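Local coordinates for protein R.Pab1 family restriction endonuclease (Campylobacter coli, PDB 7CFA) that is a restriction DNA glycosylase, probably working as a dimer that excises a base from its recognition sequence in DNA and so leads to strand cleavage, at residues A[48-53]-A[152-157]; A[74-79]-A[233-238]; A[115-120]-A[164-169]; A[123-128]-A[132-137]; A[184-189]-A[200-205]. The protein carries 2 engineered substitutions. One frame throughout, in Å; residues are numbered along the deposited sequence.

Contact 1 of 5, residues A[48-53]-A[152-157]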
# COMPACT_ATOMS: atom_id res chain seq x y z
N TYR A 48 -16.35 -0.70 11.62
CA TYR A 48 -16.73 0.25 10.59
C TYR A 48 -16.69 -0.41 9.22
O TYR A 48 -15.96 -1.38 9.01
CB TYR A 48 -15.81 1.48 10.59
CG TYR A 48 -16.20 2.57 11.56
CD1 TYR A 48 -16.12 2.37 12.94
CD2 TYR A 48 -16.65 3.80 11.10
CE1 TYR A 48 -16.48 3.37 13.82
CE2 TYR A 48 -17.01 4.80 11.98
CZ TYR A 48 -16.92 4.58 13.34
OH TYR A 48 -17.28 5.58 14.22
N VAL A 49 -17.48 0.13 8.30
CA VAL A 49 -17.40 -0.24 6.90
C VAL A 49 -16.47 0.73 6.20
O VAL A 49 -16.59 1.95 6.36
CB VAL A 49 -18.80 -0.23 6.25
CG1 VAL A 49 -18.69 -0.52 4.76
CG2 VAL A 49 -19.72 -1.22 6.93
N GLU A 50 -15.52 0.20 5.43
CA GLU A 50 -14.63 1.01 4.61
C GLU A 50 -15.00 0.81 3.15
O GLU A 50 -14.90 -0.31 2.63
CB GLU A 50 -13.16 0.64 4.85
CG GLU A 50 -12.19 1.70 4.35
CD GLU A 50 -10.75 1.29 4.50
OE1 GLU A 50 -10.32 0.34 3.82
OE2 GLU A 50 -10.04 1.92 5.32
N TRP A 51 -15.43 1.88 2.50
CA TRP A 51 -15.98 1.83 1.14
C TRP A 51 -15.17 2.77 0.25
O TRP A 51 -15.31 3.99 0.34
CB TRP A 51 -17.46 2.20 1.15
CG TRP A 51 -18.16 2.12 -0.18
CD1 TRP A 51 -17.65 1.67 -1.37
CD2 TRP A 51 -19.52 2.50 -0.45
NE1 TRP A 51 -18.60 1.75 -2.35
CE2 TRP A 51 -19.76 2.25 -1.82
CE3 TRP A 51 -20.55 3.02 0.33
CZ2 TRP A 51 -20.99 2.52 -2.41
CZ3 TRP A 51 -21.77 3.28 -0.26
CH2 TRP A 51 -21.98 3.03 -1.62
N GLN A 52 -14.31 2.20 -0.60
CA GLN A 52 -13.58 2.98 -1.60
C GLN A 52 -14.54 3.30 -2.74
O GLN A 52 -14.58 2.64 -3.77
CB GLN A 52 -12.35 2.23 -2.09
CG GLN A 52 -11.46 3.06 -3.01
CD GLN A 52 -10.23 2.31 -3.48
OE1 GLN A 52 -10.08 1.11 -3.22
NE2 GLN A 52 -9.34 3.01 -4.18
N ILE A 53 -15.32 4.35 -2.53
CA ILE A 53 -16.44 4.67 -3.40
C ILE A 53 -15.96 5.50 -4.58
O ILE A 53 -15.05 6.33 -4.46
CB ILE A 53 -17.54 5.40 -2.61
CG1 ILE A 53 -18.79 5.61 -3.47
CG2 ILE A 53 -17.03 6.72 -2.06
CD1 ILE A 53 -19.94 6.23 -2.71
N LEU A 152 -17.84 9.46 8.00
CA LEU A 152 -16.61 10.19 7.71
C LEU A 152 -16.04 9.67 6.40
O LEU A 152 -16.35 8.57 5.96
CB LEU A 152 -15.58 10.06 8.84
CG LEU A 152 -14.90 8.71 9.10
CD1 LEU A 152 -13.64 8.52 8.27
CD2 LEU A 152 -14.59 8.55 10.58
N SER A 153 -15.19 10.49 5.79
CA SER A 153 -14.42 10.08 4.63
C SER A 153 -12.95 10.37 4.89
O SER A 153 -12.61 11.39 5.50
CB SER A 153 -14.89 10.78 3.35
OG SER A 153 -14.68 12.18 3.43
N GLU A 154 -12.08 9.47 4.44
CA GLU A 154 -10.65 9.64 4.59
C GLU A 154 -9.97 9.53 3.23
O GLU A 154 -10.30 8.65 2.43
CB GLU A 154 -10.07 8.61 5.57
CG GLU A 154 -10.50 7.18 5.33
CD GLU A 154 -10.00 6.24 6.41
OE1 GLU A 154 -9.33 6.73 7.35
OE2 GLU A 154 -10.28 5.03 6.33
N ILE A 155 -9.03 10.43 2.99
CA ILE A 155 -8.29 10.49 1.73
C ILE A 155 -6.86 10.07 2.00
O ILE A 155 -6.13 10.74 2.75
CB ILE A 155 -8.35 11.89 1.10
CG1 ILE A 155 -9.81 12.28 0.84
CG2 ILE A 155 -7.53 11.94 -0.18
CD1 ILE A 155 -9.98 13.70 0.35
N ILE A 156 -6.45 8.95 1.41
CA ILE A 156 -5.08 8.45 1.53
C ILE A 156 -4.27 8.99 0.36
O ILE A 156 -4.68 8.88 -0.80
CB ILE A 156 -5.06 6.92 1.56
CG1 ILE A 156 -5.94 6.39 2.69
CG2 ILE A 156 -3.63 6.41 1.72
CD1 ILE A 156 -5.54 6.89 4.06
N ILE A 157 -3.11 9.58 0.67
CA ILE A 157 -2.24 10.18 -0.33
C ILE A 157 -1.08 9.22 -0.59
O ILE A 157 -0.31 8.90 0.32
CB ILE A 157 -1.73 11.55 0.12
CG1 ILE A 157 -2.90 12.48 0.45
CG2 ILE A 157 -0.84 12.17 -0.94
CD1 ILE A 157 -3.82 12.75 -0.73
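Glu50 and Glu154 meet across two strand segments whose backbones stay well apart, the nearest CA atoms being those of Glu50 and Ser153 at 9.1 Å. The gap is bridged by two long carboxylate side chains that cross at about a right angle. Glu50 OE2 comes within 3.3 Å of Glu154 OE2, and the two carboxylate planes are turned 60° from each other. Glu154 reaches this point because its CG stands between the backbone N and the carbonyl carbon (chi1 48°), with an extended chain beyond; Glu50 is likewise stretched out. Lys24, whose NZ forms salt bridges with both OE2 atoms, probably makes so close an approach of two acceptors tolerable, and would offset repulsion between the carboxylates if both are charged; Arg22 takes Glu50 OE1. Strand 166-175 runs between strands 47-51 and 152-159 and is antiparallel to each. The acidic pair therefore spans that middle strand on one face of a curved antiparallel sheet, consistent with the half-pipe fold of the R.PabI family.

Contact 2 of 5, residues A[74-79]-A[233-238]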
# COMPACT_ATOMS: atom_id res chain seq x y z
N LYS A 74 -17.64 7.84 -20.11
CA LYS A 74 -17.93 7.61 -18.71
C LYS A 74 -19.44 7.66 -18.49
O LYS A 74 -20.17 8.32 -19.22
CB LYS A 74 -17.26 8.66 -17.81
CG LYS A 74 -15.74 8.58 -17.78
CD LYS A 74 -15.26 7.58 -16.74
CE LYS A 74 -13.77 7.72 -16.48
NZ LYS A 74 -13.33 6.90 -15.32
N LYS A 75 -19.89 6.94 -17.46
CA LYS A 75 -21.28 6.97 -17.05
C LYS A 75 -21.36 7.06 -15.53
O LYS A 75 -20.38 6.81 -14.83
CB LYS A 75 -22.05 5.74 -17.55
CG LYS A 75 -21.56 4.42 -17.00
CD LYS A 75 -22.39 3.27 -17.54
CE LYS A 75 -21.91 1.94 -16.99
NZ LYS A 75 -22.76 0.81 -17.47
N LEU A 76 -22.54 7.42 -15.04
CA LEU A 76 -22.73 7.58 -13.60
C LEU A 76 -22.57 6.24 -12.89
O LEU A 76 -22.86 5.17 -13.45
CB LEU A 76 -24.10 8.17 -13.30
CG LEU A 76 -24.40 9.54 -13.92
CD1 LEU A 76 -25.74 10.07 -13.43
CD2 LEU A 76 -23.28 10.53 -13.62
N TYR A 77 -22.11 6.30 -11.64
CA TYR A 77 -21.80 5.10 -10.88
C TYR A 77 -21.69 5.46 -9.41
O TYR A 77 -21.05 6.46 -9.06
CB TYR A 77 -20.51 4.46 -11.39
CG TYR A 77 -20.09 3.20 -10.67
CD1 TYR A 77 -20.88 2.06 -10.69
CD2 TYR A 77 -18.88 3.14 -9.99
CE1 TYR A 77 -20.49 0.90 -10.03
CE2 TYR A 77 -18.48 1.99 -9.34
CZ TYR A 77 -19.29 0.88 -9.36
OH TYR A 77 -18.89 -0.27 -8.71
N GLU A 78 -22.31 4.65 -8.56
CA GLU A 78 -22.24 4.80 -7.11
C GLU A 78 -22.62 6.20 -6.65
O GLU A 78 -23.81 6.54 -6.62
CB GLU A 78 -20.84 4.42 -6.61
CG GLU A 78 -20.58 2.93 -6.69
CD GLU A 78 -19.32 2.51 -5.96
OE1 GLU A 78 -18.36 3.31 -5.90
OE2 GLU A 78 -19.28 1.37 -5.45
N LEU A 79 -21.62 7.02 -6.29
CA LEU A 79 -21.90 8.32 -5.70
C LEU A 79 -22.73 9.20 -6.64
O LEU A 79 -23.74 9.78 -6.22
CB LEU A 79 -20.59 9.02 -5.35
CG LEU A 79 -20.73 10.45 -4.81
CD1 LEU A 79 -21.56 10.47 -3.54
CD2 LEU A 79 -19.36 11.07 -4.57
N ILE A 233 -22.22 17.18 -12.70
CA ILE A 233 -23.21 18.14 -12.23
C ILE A 233 -24.00 18.71 -13.40
O ILE A 233 -25.22 18.86 -13.34
CB ILE A 233 -22.54 19.25 -11.40
CG1 ILE A 233 -21.93 18.67 -10.12
CG2 ILE A 233 -23.54 20.34 -11.06
CD1 ILE A 233 -21.24 19.70 -9.25
N GLU A 234 -23.30 19.03 -14.50
CA GLU A 234 -23.98 19.58 -15.67
C GLU A 234 -24.94 18.56 -16.28
O GLU A 234 -26.03 18.93 -16.73
CB GLU A 234 -22.95 20.03 -16.71
CG GLU A 234 -23.52 20.84 -17.86
CD GLU A 234 -23.94 22.24 -17.43
OE1 GLU A 234 -23.49 22.70 -16.36
OE2 GLU A 234 -24.73 22.87 -18.17
N PHE A 235 -24.55 17.28 -16.29
CA PHE A 235 -25.43 16.25 -16.83
C PHE A 235 -26.66 16.05 -15.96
O PHE A 235 -27.77 15.86 -16.47
CB PHE A 235 -24.66 14.94 -16.98
CG PHE A 235 -25.53 13.75 -17.29
CD1 PHE A 235 -25.94 13.50 -18.59
CD2 PHE A 235 -25.92 12.88 -16.29
CE1 PHE A 235 -26.74 12.41 -18.88
CE2 PHE A 235 -26.72 11.78 -16.57
CZ PHE A 235 -27.13 11.55 -17.87
N ILE A 236 -26.49 16.10 -14.64
CA ILE A 236 -27.62 15.91 -13.74
C ILE A 236 -28.55 17.11 -13.80
O ILE A 236 -29.78 16.96 -13.85
CB ILE A 236 -27.12 15.65 -12.30
CG1 ILE A 236 -26.35 14.33 -12.25
CG2 ILE A 236 -28.28 15.63 -11.32
CD1 ILE A 236 -25.75 14.01 -10.89
N LEU A 237 -27.99 18.33 -13.81
CA LEU A 237 -28.82 19.53 -13.87
C LEU A 237 -29.67 19.57 -15.13
O LEU A 237 -30.82 20.03 -15.11
CB LEU A 237 -27.95 20.78 -13.77
CG LEU A 237 -27.41 21.12 -12.38
CD1 LEU A 237 -26.44 22.30 -12.45
CD2 LEU A 237 -28.55 21.42 -11.43
N ASN A 238 -29.13 19.08 -16.25
CA ASN A 238 -29.83 19.08 -17.53
C ASN A 238 -30.66 17.81 -17.74
O ASN A 238 -30.88 17.41 -18.89
CB ASN A 238 -28.84 19.27 -18.67
CG ASN A 238 -28.13 20.61 -18.61
OD1 ASN A 238 -28.70 21.60 -18.17
ND2 ASN A 238 -26.88 20.64 -19.05
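Leu76 holds CG beside its backbone N (chi1 -59°), and Phe235 swings its ring beside its own carbonyl carbon (chi1 170°), which sends the two side chains toward each other until they cross obliquely. The touching is done by one leucine methyl: Leu76 CD1 lies at the edge of the Phe235 ring, near its plane, 3.7 Å from Phe235 CE2. The same methyl is 4.5 Å from Ile236 CG1, a looser approach one residue further along the helix. This is strand-on-helix packing, in which Leu76, on the short strand 73-76, leans on the last turns of helix 223-237 just before the chain enters helix 79-88. Phe84 of helix 79-88 touches both Leu76 and Ile236, and Leu97 of helix 94-106 also packs on Ile236. At the helix end, Asn238 ND2 donates a hydrogen bond of 3.2 Å to Glu234 OE2, coming from 41° out of the carboxylate plane. The other oxygen of that glutamate, OE1, forms a salt bridge with Lys101.

Contact 3 of 5, residues A[115-120]-A[164-169]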
# COMPACT_ATOMS: atom_id res chain seq x y z
N MET A 115 -1.14 18.43 -0.77
CA MET A 115 -0.70 17.34 0.07
C MET A 115 0.65 16.83 -0.41
O MET A 115 0.84 16.58 -1.61
CB MET A 115 -1.73 16.21 0.08
CG MET A 115 -3.05 16.60 0.73
SD MET A 115 -2.87 17.14 2.45
CE MET A 115 -3.10 18.91 2.30
N LYS A 116 1.60 16.69 0.51
CA LYS A 116 2.97 16.34 0.19
C LYS A 116 3.38 15.07 0.90
O LYS A 116 3.09 14.89 2.09
CB LYS A 116 3.93 17.48 0.57
CG LYS A 116 3.61 18.82 -0.09
CD LYS A 116 3.78 18.76 -1.60
CE LYS A 116 3.37 20.07 -2.25
NZ LYS A 116 3.27 19.97 -3.73
N ILE A 117 4.03 14.18 0.17
CA ILE A 117 4.71 13.03 0.75
C ILE A 117 6.13 13.44 1.10
O ILE A 117 6.85 13.98 0.25
CB ILE A 117 4.69 11.83 -0.21
CG1 ILE A 117 3.24 11.36 -0.44
CG2 ILE A 117 5.54 10.69 0.33
CD1 ILE A 117 3.11 10.19 -1.39
N ASN A 118 6.53 13.22 2.34
CA ASN A 118 7.79 13.70 2.87
C ASN A 118 8.79 12.56 3.03
O ASN A 118 8.42 11.45 3.42
CB ASN A 118 7.60 14.39 4.23
CG ASN A 118 6.84 15.69 4.13
OD1 ASN A 118 7.01 16.45 3.18
ND2 ASN A 118 5.98 15.95 5.11
N ARG A 119 10.05 12.85 2.72
CA ARG A 119 11.16 11.97 3.06
C ARG A 119 12.04 12.71 4.05
O ARG A 119 12.45 13.85 3.80
CB ARG A 119 11.96 11.57 1.81
CG ARG A 119 11.16 10.75 0.82
CD ARG A 119 12.00 10.41 -0.41
NE ARG A 119 11.23 9.66 -1.40
CZ ARG A 119 11.24 8.33 -1.50
NH1 ARG A 119 11.96 7.61 -0.66
NH2 ARG A 119 10.51 7.73 -2.43
N THR A 120 12.32 12.08 5.19
CA THR A 120 13.09 12.76 6.22
C THR A 120 14.58 12.58 5.99
O THR A 120 15.03 11.76 5.18
CB THR A 120 12.72 12.24 7.61
OG1 THR A 120 13.20 10.89 7.76
CG2 THR A 120 11.21 12.26 7.81
N ILE A 164 4.67 11.82 -11.98
CA ILE A 164 5.18 12.78 -11.00
C ILE A 164 4.00 13.33 -10.21
O ILE A 164 2.97 13.69 -10.79
CB ILE A 164 5.95 13.92 -11.69
CG1 ILE A 164 7.24 13.38 -12.31
CG2 ILE A 164 6.25 15.05 -10.72
CD1 ILE A 164 8.21 12.85 -11.29
N GLY A 165 4.15 13.40 -8.89
CA GLY A 165 3.12 13.93 -8.03
C GLY A 165 2.53 12.87 -7.11
O GLY A 165 3.08 11.78 -6.94
N VAL A 166 1.40 13.22 -6.52
CA VAL A 166 0.71 12.35 -5.57
C VAL A 166 -0.73 12.17 -6.02
O VAL A 166 -1.27 12.97 -6.79
CB VAL A 166 0.77 12.88 -4.13
CG1 VAL A 166 2.21 13.01 -3.67
CG2 VAL A 166 0.05 14.22 -4.03
N GLN A 167 -1.36 11.11 -5.52
CA GLN A 167 -2.74 10.80 -5.82
C GLN A 167 -3.50 10.53 -4.53
O GLN A 167 -2.93 10.01 -3.56
CB GLN A 167 -2.86 9.59 -6.76
CG GLN A 167 -2.22 8.32 -6.21
CD GLN A 167 -2.48 7.11 -7.08
OE1 GLN A 167 -3.53 7.01 -7.73
NE2 GLN A 167 -1.53 6.19 -7.11
N GLY A 168 -4.78 10.87 -4.52
CA GLY A 168 -5.64 10.67 -3.37
C GLY A 168 -6.67 9.58 -3.65
O GLY A 168 -7.27 9.53 -4.72
N MET A 169 -6.84 8.70 -2.66
CA MET A 169 -7.86 7.66 -2.69
C MET A 169 -8.86 7.95 -1.57
O MET A 169 -8.48 8.01 -0.40
CB MET A 169 -7.25 6.27 -2.51
CG MET A 169 -6.64 5.68 -3.77
SD MET A 169 -5.19 6.57 -4.36
CE MET A 169 -4.07 6.34 -2.99
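Met115, the first residue to leave the preceding helix, meets Val166 through its backbone: Met115 O lies 3.5 Å from Val166 CG2. Its side chain starts toward the same valine but ends elsewhere, packing on Leu142 and Ile157. Lys116 turns its side chain away, and its carbonyl oxygen accepts a hydrogen bond from Tyr136 OH of the second subunit. Next comes Ile117, which points back at the valine. Ile117 CD1 is 3.7 Å from Val166 CG1, and Ile117 CG1 is 3.8 Å from that same methyl; the two side chains run alongside one another but head opposite ways. With CG1 beside its backbone N (chi1 -60°), Val166 offers one methyl to each partner, CG1 to the isoleucine and CG2 to the carbonyl. At Asn118 the backbone pairs with Ser138, and the Asn118 side chain packs on Tyr136 of the second subunit. The contact joins the loop entering strand 118-127, an edge strand of the large antiparallel sheet within this chain, to the first residue of strand 166-175, with strands 130-145 and 152-159 between them.

Contact 4 of 5, residues A[123-128]-A[132-137]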
# COMPACT_ATOMS: atom_id res chain seq x y z
N THR A 123 19.35 9.28 9.81
CA THR A 123 19.98 9.17 11.11
C THR A 123 20.71 7.84 11.18
O THR A 123 20.33 6.87 10.53
CB THR A 123 18.97 9.26 12.27
OG1 THR A 123 17.92 8.32 12.07
CG2 THR A 123 18.38 10.67 12.37
N GLN A 124 21.78 7.80 11.98
CA GLN A 124 22.52 6.56 12.18
C GLN A 124 21.76 5.67 13.16
O GLN A 124 21.42 6.09 14.26
CB GLN A 124 23.92 6.85 12.71
CG GLN A 124 24.87 7.41 11.66
CD GLN A 124 26.30 7.48 12.15
OE1 GLN A 124 26.56 7.89 13.29
NE2 GLN A 124 27.24 7.07 11.31
N LYS A 125 21.49 4.43 12.74
CA LYS A 125 20.74 3.48 13.55
C LYS A 125 21.46 2.14 13.56
O LYS A 125 21.83 1.62 12.50
CB LYS A 125 19.31 3.30 13.01
CG LYS A 125 18.42 2.43 13.87
CD LYS A 125 17.09 2.17 13.19
CE LYS A 125 16.12 1.43 14.10
NZ LYS A 125 14.81 1.20 13.43
N GLN A 126 21.66 1.59 14.75
CA GLN A 126 22.34 0.32 14.93
C GLN A 126 21.33 -0.72 15.41
O GLN A 126 20.67 -0.52 16.43
CB GLN A 126 23.49 0.46 15.93
CG GLN A 126 24.28 -0.82 16.16
CD GLN A 126 25.49 -0.60 17.05
OE1 GLN A 126 25.48 -0.95 18.23
NE2 GLN A 126 26.54 -0.02 16.48
N VAL A 127 21.21 -1.81 14.66
CA VAL A 127 20.36 -2.94 15.02
C VAL A 127 21.24 -4.18 15.06
O VAL A 127 21.94 -4.49 14.09
CB VAL A 127 19.20 -3.13 14.03
CG1 VAL A 127 18.37 -4.35 14.42
CG2 VAL A 127 18.33 -1.88 13.97
N ALA A 128 21.21 -4.89 16.20
CA ALA A 128 22.01 -6.09 16.40
C ALA A 128 23.50 -5.83 16.18
O ALA A 128 24.24 -6.73 15.76
CB ALA A 128 21.53 -7.24 15.51
N PHE A 132 23.08 0.98 10.26
CA PHE A 132 22.23 1.34 9.14
C PHE A 132 22.06 2.86 9.09
O PHE A 132 22.35 3.58 10.04
CB PHE A 132 20.85 0.69 9.24
CG PHE A 132 20.87 -0.81 9.25
CD1 PHE A 132 20.83 -1.53 8.07
CD2 PHE A 132 20.90 -1.51 10.45
CE1 PHE A 132 20.84 -2.91 8.07
CE2 PHE A 132 20.91 -2.89 10.46
CZ PHE A 132 20.88 -3.59 9.27
N LEU A 133 21.57 3.33 7.95
CA LEU A 133 21.05 4.69 7.82
C LEU A 133 19.53 4.59 7.80
O LEU A 133 18.96 3.86 6.99
CB LEU A 133 21.58 5.37 6.56
CG LEU A 133 23.07 5.67 6.56
CD1 LEU A 133 23.48 6.34 5.25
CD2 LEU A 133 23.45 6.55 7.75
N GLU A 134 18.88 5.31 8.71
CA GLU A 134 17.44 5.27 8.85
C GLU A 134 16.81 6.55 8.34
O GLU A 134 17.31 7.65 8.61
CB GLU A 134 17.03 5.03 10.31
CG GLU A 134 15.52 4.90 10.48
CD GLU A 134 15.12 4.63 11.92
OE1 GLU A 134 15.56 5.39 12.81
OE2 GLU A 134 14.38 3.65 12.15
N SER A 135 15.71 6.41 7.60
CA SER A 135 14.93 7.53 7.12
C SER A 135 13.46 7.14 7.19
O SER A 135 13.11 5.97 7.39
CB SER A 135 15.33 7.92 5.69
OG SER A 135 14.56 9.00 5.21
N TYR A 136 12.59 8.13 7.03
CA TYR A 136 11.15 7.92 7.08
C TYR A 136 10.50 8.49 5.83
O TYR A 136 10.90 9.56 5.34
CB TYR A 136 10.52 8.55 8.32
CG TYR A 136 10.86 7.85 9.61
CD1 TYR A 136 12.02 8.16 10.31
CD2 TYR A 136 10.02 6.88 10.14
CE1 TYR A 136 12.33 7.52 11.49
CE2 TYR A 136 10.32 6.23 11.32
CZ TYR A 136 11.48 6.56 11.99
OH TYR A 136 11.79 5.92 13.17
N VAL A 137 9.50 7.78 5.32
CA VAL A 137 8.63 8.28 4.26
C VAL A 137 7.28 8.52 4.90
O VAL A 137 6.64 7.57 5.40
CB VAL A 137 8.54 7.31 3.08
CG1 VAL A 137 7.71 7.92 1.96
CG2 VAL A 137 9.92 6.94 2.59
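Lys125 NZ and Glu134 OE2 form a salt bridge of 2.8 Å, the ammonium approaching 43° out of the carboxylate plane. Lys125 NZ also donates to Lys114 O of the second subunit, so one nitrogen ties the hairpin to its partner chain. Both side chains leave with CG anti to the backbone N (chi1 -174° and -177°) and run extended, which lays Lys125 CD against Glu134 CD at 3.4 Å. The bridge is diagonal, since Lys125 is paired with Phe132 and Glu134 with Thr123. Each of these antiparallel hydrogen-bonded pairs closes a two-bond ring; Phe132 N to Lys125 O is the shortest link at 2.6 Å, and Glu134 N reaches Thr123 O at 2.8 Å. Further out, the Phe132 ring has Lys125 O at its edge, and Phe132 CE2 lies 4.0 Å from Val127 CB. On the other face, the non-hydrogen-bonded pair Gln124 and Leu133 touches lightly, with Gln124 CG 4.2 Å from Leu133 CD2. This is the far end of the beta hairpin of strands 118-127 and 130-145, within which residues 133-137 also pair, antiparallel, with a strand of the second subunit, carrying the sheet across the interface.

Contact 5 of 5, residues A[184-189]-A[200-205]; sequences GERNFL and YLEISR
Arg186 and Glu202 make the close part of this small surface contact through a single salt bridge, Arg186 NH2 to Glu202 OE1 at 3.0 Å. The N-H...O angle is 146°, and the nitrogen comes from well above the carboxylate, 64° out of its plane, while the oxygen sits at the edge of the guanidinium. The two flat groups are turned 45° from each other and meet through one oxygen, not as a side-by-side pair. Arg186 NH2 also lies 3.6 Å from Glu202 CB, leaning on the root of the glutamate chain. The grip is shared: Lys180 NZ makes a second salt bridge to Glu202 OE1, and Arg186 NE donates to Leu178 O, which helps fix the rotation of the guanidinium. The rest is loose: one bond carries the touch between an exposed arginine and a partly exposed glutamate, and the Phe188 side chain comes no nearer than 5.4 Å to any atom of 200-205. Arg186 centres an inverse gamma turn in the loop between strands 166-175 and 191-192. Glu202 belongs to strand 198-203, which pairs antiparallel with strand 8-13, and its neighbours Leu201 and Ile203 both pack on Phe211 of helix 208-219.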
# COMPACT_ATOMS: atom_id res chain seq x y z
N GLY A 184 -34.54 -5.59 6.74
CA GLY A 184 -34.65 -4.21 7.16
C GLY A 184 -34.40 -3.98 8.63
O GLY A 184 -34.86 -2.98 9.18
N GLU A 185 -33.68 -4.89 9.30
CA GLU A 185 -33.41 -4.79 10.72
C GLU A 185 -31.96 -4.39 10.94
O GLU A 185 -31.05 -4.95 10.32
CB GLU A 185 -33.69 -6.12 11.42
CG GLU A 185 -35.13 -6.59 11.33
CD GLU A 185 -35.31 -7.99 11.86
OE1 GLU A 185 -34.50 -8.87 11.52
OE2 GLU A 185 -36.27 -8.22 12.64
N ARG A 186 -31.74 -3.42 11.83
CA ARG A 186 -30.39 -3.03 12.24
C ARG A 186 -29.97 -3.86 13.45
O ARG A 186 -29.89 -3.38 14.59
CB ARG A 186 -30.33 -1.53 12.52
CG ARG A 186 -30.46 -0.66 11.29
CD ARG A 186 -30.37 0.82 11.62
NE ARG A 186 -30.42 1.66 10.42
CZ ARG A 186 -31.54 2.11 9.87
NH1 ARG A 186 -32.72 1.81 10.41
NH2 ARG A 186 -31.49 2.86 8.78
N ASN A 187 -29.71 -5.14 13.18
CA ASN A 187 -29.36 -6.10 14.22
C ASN A 187 -27.92 -6.59 14.11
O ASN A 187 -27.61 -7.68 14.62
CB ASN A 187 -30.33 -7.29 14.17
CG ASN A 187 -30.22 -8.07 12.87
OD1 ASN A 187 -29.72 -7.56 11.87
ND2 ASN A 187 -30.69 -9.32 12.89
N PHE A 188 -27.05 -5.83 13.47
CA PHE A 188 -25.66 -6.26 13.33
C PHE A 188 -24.90 -6.12 14.64
O PHE A 188 -23.93 -6.86 14.87
CB PHE A 188 -24.96 -5.48 12.22
CG PHE A 188 -25.30 -5.96 10.84
CD1 PHE A 188 -26.26 -5.31 10.09
CD2 PHE A 188 -24.65 -7.05 10.30
CE1 PHE A 188 -26.58 -5.75 8.82
CE2 PHE A 188 -24.96 -7.49 9.02
CZ PHE A 188 -25.92 -6.84 8.28
N LEU A 189 -25.31 -5.20 15.50
CA LEU A 189 -24.61 -4.98 16.76
C LEU A 189 -24.74 -6.21 17.65
O LEU A 189 -25.83 -6.77 17.80
CB LEU A 189 -25.18 -3.75 17.47
CG LEU A 189 -24.34 -3.17 18.61
CD1 LEU A 189 -22.95 -2.79 18.11
CD2 LEU A 189 -25.03 -1.96 19.22
N TYR A 200 -27.19 -3.10 4.17
CA TYR A 200 -27.98 -2.12 3.42
C TYR A 200 -27.89 -0.77 4.11
O TYR A 200 -28.44 -0.58 5.20
CB TYR A 200 -29.43 -2.59 3.28
CG TYR A 200 -29.55 -3.84 2.44
CD1 TYR A 200 -29.48 -5.10 3.02
CD2 TYR A 200 -29.69 -3.75 1.06
CE1 TYR A 200 -29.58 -6.24 2.25
CE2 TYR A 200 -29.79 -4.89 0.28
CZ TYR A 200 -29.73 -6.13 0.88
OH TYR A 200 -29.83 -7.27 0.12
N LEU A 201 -27.21 0.17 3.46
CA LEU A 201 -27.11 1.54 3.94
C LEU A 201 -28.32 2.32 3.44
O LEU A 201 -28.50 2.49 2.23
CB LEU A 201 -25.81 2.19 3.45
CG LEU A 201 -25.61 3.67 3.80
CD1 LEU A 201 -25.48 3.86 5.31
CD2 LEU A 201 -24.40 4.24 3.08
N GLU A 202 -29.14 2.79 4.38
CA GLU A 202 -30.34 3.54 4.03
C GLU A 202 -29.95 4.97 3.69
O GLU A 202 -29.42 5.70 4.54
CB GLU A 202 -31.34 3.50 5.19
CG GLU A 202 -32.60 4.31 4.93
CD GLU A 202 -33.61 4.16 6.04
OE1 GLU A 202 -33.65 3.09 6.68
OE2 GLU A 202 -34.37 5.12 6.28
N ILE A 203 -30.21 5.38 2.45
CA ILE A 203 -29.96 6.74 1.99
C ILE A 203 -31.31 7.40 1.75
O ILE A 203 -32.15 6.86 1.01
CB ILE A 203 -29.11 6.75 0.71
CG1 ILE A 203 -27.84 5.91 0.90
CG2 ILE A 203 -28.77 8.17 0.31
CD1 ILE A 203 -27.04 5.72 -0.37
N SER A 204 -31.53 8.55 2.36
CA SER A 204 -32.80 9.25 2.24
C SER A 204 -32.56 10.74 2.37
O SER A 204 -31.41 11.20 2.41
CB SER A 204 -33.80 8.74 3.30
OG SER A 204 -33.42 9.17 4.59
N ARG A 205 -33.65 11.50 2.45
CA ARG A 205 -33.56 12.95 2.61
C ARG A 205 -32.82 13.35 3.88
O ARG A 205 -32.28 14.46 3.94
CB ARG A 205 -34.97 13.56 2.63
CG ARG A 205 -35.85 13.00 3.74
CD ARG A 205 -37.23 13.65 3.73
NE ARG A 205 -38.10 13.08 4.75
CZ ARG A 205 -39.35 13.47 4.97
NH1 ARG A 205 -39.88 14.44 4.23
NH2 ARG A 205 -40.07 12.90 5.92

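How the contacts relate
Following the chain from the N terminus, contact 1 opens on strand 47-51, contact 2 at 74-79 and contact 3 at 115-120. Contact 4 is a tight hairpin, opening and closing inside the loops of all three. Contact 1 then closes at 152-157, crossing contacts 2 and 3, and contact 3 closes at 164-169. Contact 5 follows in series with contacts 1, 3 and 4, and contact 2 closes last, at 233-238, with contacts 3, 4 and 5 nested inside it. Contacts 1, 3 and 4 share the large sheet, and 3 and 4 reach the second subunit. Contact 2 belongs to the helical side, joined to contact 1 where Trp51 NE1 meets Glu78 OE2.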